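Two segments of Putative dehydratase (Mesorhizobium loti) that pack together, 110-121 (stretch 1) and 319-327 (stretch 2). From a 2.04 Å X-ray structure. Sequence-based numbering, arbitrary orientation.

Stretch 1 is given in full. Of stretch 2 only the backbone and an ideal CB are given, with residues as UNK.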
# COMPACT_ATOMS: atom_id res chain seq x y z
N VAL A 110 33.47 -24.78 27.18
CA VAL A 110 33.79 -23.57 26.43
C VAL A 110 32.76 -22.46 26.60
O VAL A 110 31.65 -22.69 27.07
CB VAL A 110 33.91 -23.88 24.92
CG1 VAL A 110 35.05 -24.88 24.67
CG2 VAL A 110 32.59 -24.42 24.39
N PRO A 111 33.14 -21.22 26.25
CA PRO A 111 32.21 -20.09 26.38
C PRO A 111 31.00 -20.31 25.48
O PRO A 111 31.09 -20.99 24.45
CB PRO A 111 33.05 -18.90 25.92
CG PRO A 111 34.46 -19.31 26.27
CD PRO A 111 34.48 -20.76 25.87
N VAL A 112 29.86 -19.74 25.85
CA VAL A 112 28.67 -19.90 25.03
C VAL A 112 28.90 -19.35 23.62
O VAL A 112 28.38 -19.89 22.65
CB VAL A 112 27.44 -19.21 25.66
CG1 VAL A 112 26.27 -19.22 24.68
CG2 VAL A 112 27.04 -19.94 26.95
N TYR A 113 29.71 -18.30 23.49
CA TYR A 113 29.93 -17.76 22.15
C TYR A 113 30.62 -18.75 21.20
O TYR A 113 30.51 -18.60 19.99
CB TYR A 113 30.69 -16.43 22.19
CG TYR A 113 32.01 -16.43 22.91
CD1 TYR A 113 33.12 -17.13 22.40
CD2 TYR A 113 32.18 -15.70 24.08
CE1 TYR A 113 34.36 -17.08 23.04
CE2 TYR A 113 33.41 -15.64 24.72
CZ TYR A 113 34.49 -16.32 24.20
OH TYR A 113 35.71 -16.24 24.84
N GLU A 114 31.33 -19.74 21.74
CA GLU A 114 31.97 -20.73 20.88
C GLU A 114 30.88 -21.64 20.29
O GLU A 114 30.97 -22.05 19.13
CB GLU A 114 32.98 -21.59 21.65
CG GLU A 114 34.33 -20.94 21.91
CD GLU A 114 34.97 -20.37 20.64
OE1 GLU A 114 34.82 -20.97 19.55
OE2 GLU A 114 35.64 -19.32 20.74
N LEU A 115 29.86 -21.94 21.09
CA LEU A 115 28.76 -22.78 20.63
C LEU A 115 27.99 -22.06 19.52
O LEU A 115 27.51 -22.69 18.58
CB LEU A 115 27.80 -23.08 21.80
CG LEU A 115 28.38 -23.74 23.05
CD1 LEU A 115 27.30 -23.88 24.12
CD2 LEU A 115 28.94 -25.10 22.68
N PHE A 116 27.88 -20.74 19.66
CA PHE A 116 27.18 -19.87 18.72
C PHE A 116 27.91 -19.64 17.40
O PHE A 116 27.41 -18.93 16.53
CB PHE A 116 26.92 -18.50 19.38
CG PHE A 116 25.77 -18.50 20.37
CD1 PHE A 116 25.12 -19.68 20.72
CD2 PHE A 116 25.34 -17.30 20.94
CE1 PHE A 116 24.06 -19.67 21.62
CE2 PHE A 116 24.28 -17.28 21.84
CZ PHE A 116 23.64 -18.47 22.18
N GLY A 117 29.10 -20.22 17.26
CA GLY A 117 29.85 -20.04 16.03
C GLY A 117 31.16 -19.32 16.22
O GLY A 117 31.76 -18.81 15.26
N GLY A 118 31.63 -19.24 17.46
CA GLY A 118 32.90 -18.59 17.72
C GLY A 118 32.84 -17.09 17.93
O GLY A 118 31.79 -16.45 17.81
N LYS A 119 34.01 -16.54 18.23
CA LYS A 119 34.17 -15.12 18.51
C LYS A 119 34.55 -14.31 17.27
O LYS A 119 35.16 -14.83 16.34
CB LYS A 119 35.25 -14.96 19.58
CG LYS A 119 35.53 -13.54 19.99
CD LYS A 119 36.89 -13.44 20.66
CE LYS A 119 36.99 -14.34 21.88
NZ LYS A 119 38.38 -14.30 22.44
N ILE A 120 34.18 -13.04 17.28
CA ILE A 120 34.50 -12.12 16.19
C ILE A 120 35.37 -10.99 16.75
O ILE A 120 36.17 -10.39 16.02
CB ILE A 120 33.23 -11.50 15.57
CG1 ILE A 120 32.46 -12.55 14.79
CG2 ILE A 120 33.62 -10.34 14.65
CD1 ILE A 120 31.23 -12.00 14.09
N ARG A 121 35.23 -10.71 18.04
CA ARG A 121 35.98 -9.64 18.69
C ARG A 121 36.40 -10.02 20.11
O ARG A 121 35.71 -10.79 20.79
CB ARG A 121 35.14 -8.35 18.70
CG ARG A 121 33.74 -8.54 19.26
CD ARG A 121 32.85 -7.32 19.06
NE ARG A 121 32.43 -7.14 17.67
CZ ARG A 121 31.47 -7.83 17.07
NH1 ARG A 121 30.80 -8.77 17.72
NH2 ARG A 121 31.16 -7.57 15.80
N UNK A 319 27.81 -10.16 27.15
CA UNK A 319 29.10 -10.18 26.45
C UNK A 319 29.20 -11.44 25.59
O UNK A 319 29.86 -11.44 24.55
CB UNK A 319 30.26 -10.12 27.44
N UNK A 320 28.55 -12.52 26.02
CA UNK A 320 28.57 -13.76 25.25
C UNK A 320 28.01 -13.49 23.85
O UNK A 320 28.52 -13.99 22.85
CB UNK A 320 27.77 -14.86 25.96
N UNK A 321 26.95 -12.69 23.80
CA UNK A 321 26.31 -12.36 22.54
C UNK A 321 27.14 -11.38 21.72
O UNK A 321 27.38 -11.59 20.53
CB UNK A 321 24.92 -11.78 22.80
N UNK A 322 27.59 -10.30 22.36
CA UNK A 322 28.36 -9.27 21.68
C UNK A 322 29.70 -9.77 21.15
O UNK A 322 30.32 -9.13 20.30
CB UNK A 322 28.59 -8.09 22.63
N UNK A 323 30.16 -10.91 21.66
CA UNK A 323 31.42 -11.46 21.19
C UNK A 323 31.18 -12.19 19.87
O UNK A 323 32.10 -12.33 19.05
CB UNK A 323 32.03 -12.40 22.23
N UNK A 324 29.93 -12.59 19.65
CA UNK A 324 29.57 -13.39 18.48
C UNK A 324 28.81 -12.76 17.30
O UNK A 324 29.05 -13.13 16.15
CB UNK A 324 28.72 -14.56 18.98
N UNK A 325 27.91 -11.81 17.56
CA UNK A 325 27.14 -11.22 16.47
C UNK A 325 27.96 -10.38 15.49
O UNK A 325 28.88 -9.66 15.87
CB UNK A 325 26.03 -10.35 17.06
N UNK A 326 27.59 -10.49 14.22
CA UNK A 326 28.30 -9.77 13.17
C UNK A 326 27.89 -8.30 13.05
O UNK A 326 28.68 -7.49 12.57
CB UNK A 326 28.07 -10.47 11.83
N UNK A 327 26.68 -7.96 13.49
CA UNK A 327 26.20 -6.58 13.41
C UNK A 327 26.15 -5.86 14.76
O UNK A 327 25.20 -5.15 15.07
CB UNK A 327 24.80 -6.57 12.78

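Position 319 lies in a helix, with its CA-to-CB bond sideways to stretch 1 and nothing of that stretch within 5.5 Å of the ideal CB. Stretch 1 sets no preference there; the residue is L319.

At 320 the bond also runs sideways, but the ideal CB lies 4.4 Å from V112 CB and 4.7 Å from Y113 N. Here the short helix of stretch 1 begins, and the amides of its first turn have no earlier turn to supply acceptors. A side chain long enough to bring an oxygen back to them would suit, so glutamine or glutamate are both plausible. The residue is Q320. With chi1 and chi2 both m, its chain folds so that OE1 accepts a hydrogen bond from Y113 N at 2.9 Å, and Q320 OE1 is equally 2.9 Å from V112 N. Q320 NE2 is bonded elsewhere in the structure.

Position 321 points away, and stretch 1 leaves its side chain unconstrained; it is L321. At 322 the bond is sideways and R121 NH1 is 5.4 Å from the ideal CB, which might suggest an acid. The residue is indeed E322, yet its side chain leads away, and the arginine is held by the backbone instead: R121 NH1 donates to E322 O at 2.6 Å.

Position 323 is more confined. Its ideal CB lies 3.8 Å from Y113 CD2 and 4.3 Å from both K119 CG and R121 O, so a small apolar residue fits most readily. A323 sets its CB 3.8 Å from Y113 CD2, while its carbonyl O accepts from I120 N at 2.8 Å.

At 324 the bond points away overall, but the ideal CB is 3.8 Å from G118 O, beside the turn where the helix of stretch 1 ends. Carbonyls there invite a short side chain with a donor: asparagine is apt, and serine or threonine conceivable. In N324, with chi1 t, ND2 donates to G118 O at 2.7 Å and more weakly to F116 O at 3.1 Å, tying the turn to stretch 2.

Position 325 points away, so many side chains would do. I325 contributes chiefly its backbone: I325 O accepts from R121 NH1 at 2.8 Å and from R121 NH2 at 3.1 Å.

At 326 the bond again points away overall, though the ideal CB is 4.2 Å from I120 CD1; a residue offering a methyl would suit. T326 does so, with CG2 3.3 Å from I120 CD1, and its OG1 bonds elsewhere. Position 327 points away, beyond contact; it is N327.

Stretch 2 (319-327) LQLEANITN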
# COMPACT_ATOMS: atom_id res chain seq x y z
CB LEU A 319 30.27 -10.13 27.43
CG LEU A 319 30.42 -8.86 28.27
CD1 LEU A 319 31.68 -8.96 29.12
CD2 LEU A 319 30.47 -7.64 27.37
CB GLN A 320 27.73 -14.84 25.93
CG GLN A 320 28.33 -15.42 27.21
CD GLN A 320 29.67 -16.09 26.96
OE1 GLN A 320 29.84 -16.84 26.00
NE2 GLN A 320 30.64 -15.84 27.85
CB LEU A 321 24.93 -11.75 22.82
CG LEU A 321 24.08 -11.26 21.64
CD1 LEU A 321 23.21 -12.39 21.12
CD2 LEU A 321 23.20 -10.10 22.09
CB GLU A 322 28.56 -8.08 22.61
CG GLU A 322 27.24 -7.59 23.19
CD GLU A 322 27.40 -6.40 24.12
OE1 GLU A 322 28.37 -6.38 24.91
OE2 GLU A 322 26.55 -5.48 24.06
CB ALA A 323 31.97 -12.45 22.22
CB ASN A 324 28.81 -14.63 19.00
CG ASN A 324 28.29 -15.52 17.89
OD1 ASN A 324 27.17 -15.36 17.42
ND2 ASN A 324 29.11 -16.48 17.47
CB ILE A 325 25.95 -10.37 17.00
CG1 ILE A 325 26.45 -9.32 17.98
CG2 ILE A 325 24.92 -11.28 17.67
CD1 ILE A 325 25.37 -8.37 18.45
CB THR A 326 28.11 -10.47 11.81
OG1 THR A 326 26.72 -10.72 11.61
CG2 THR A 326 28.84 -11.80 11.78
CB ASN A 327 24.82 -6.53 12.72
CG ASN A 327 23.76 -7.38 13.43
OD1 ASN A 327 24.08 -8.34 14.14
ND2 ASN A 327 22.50 -7.03 13.22
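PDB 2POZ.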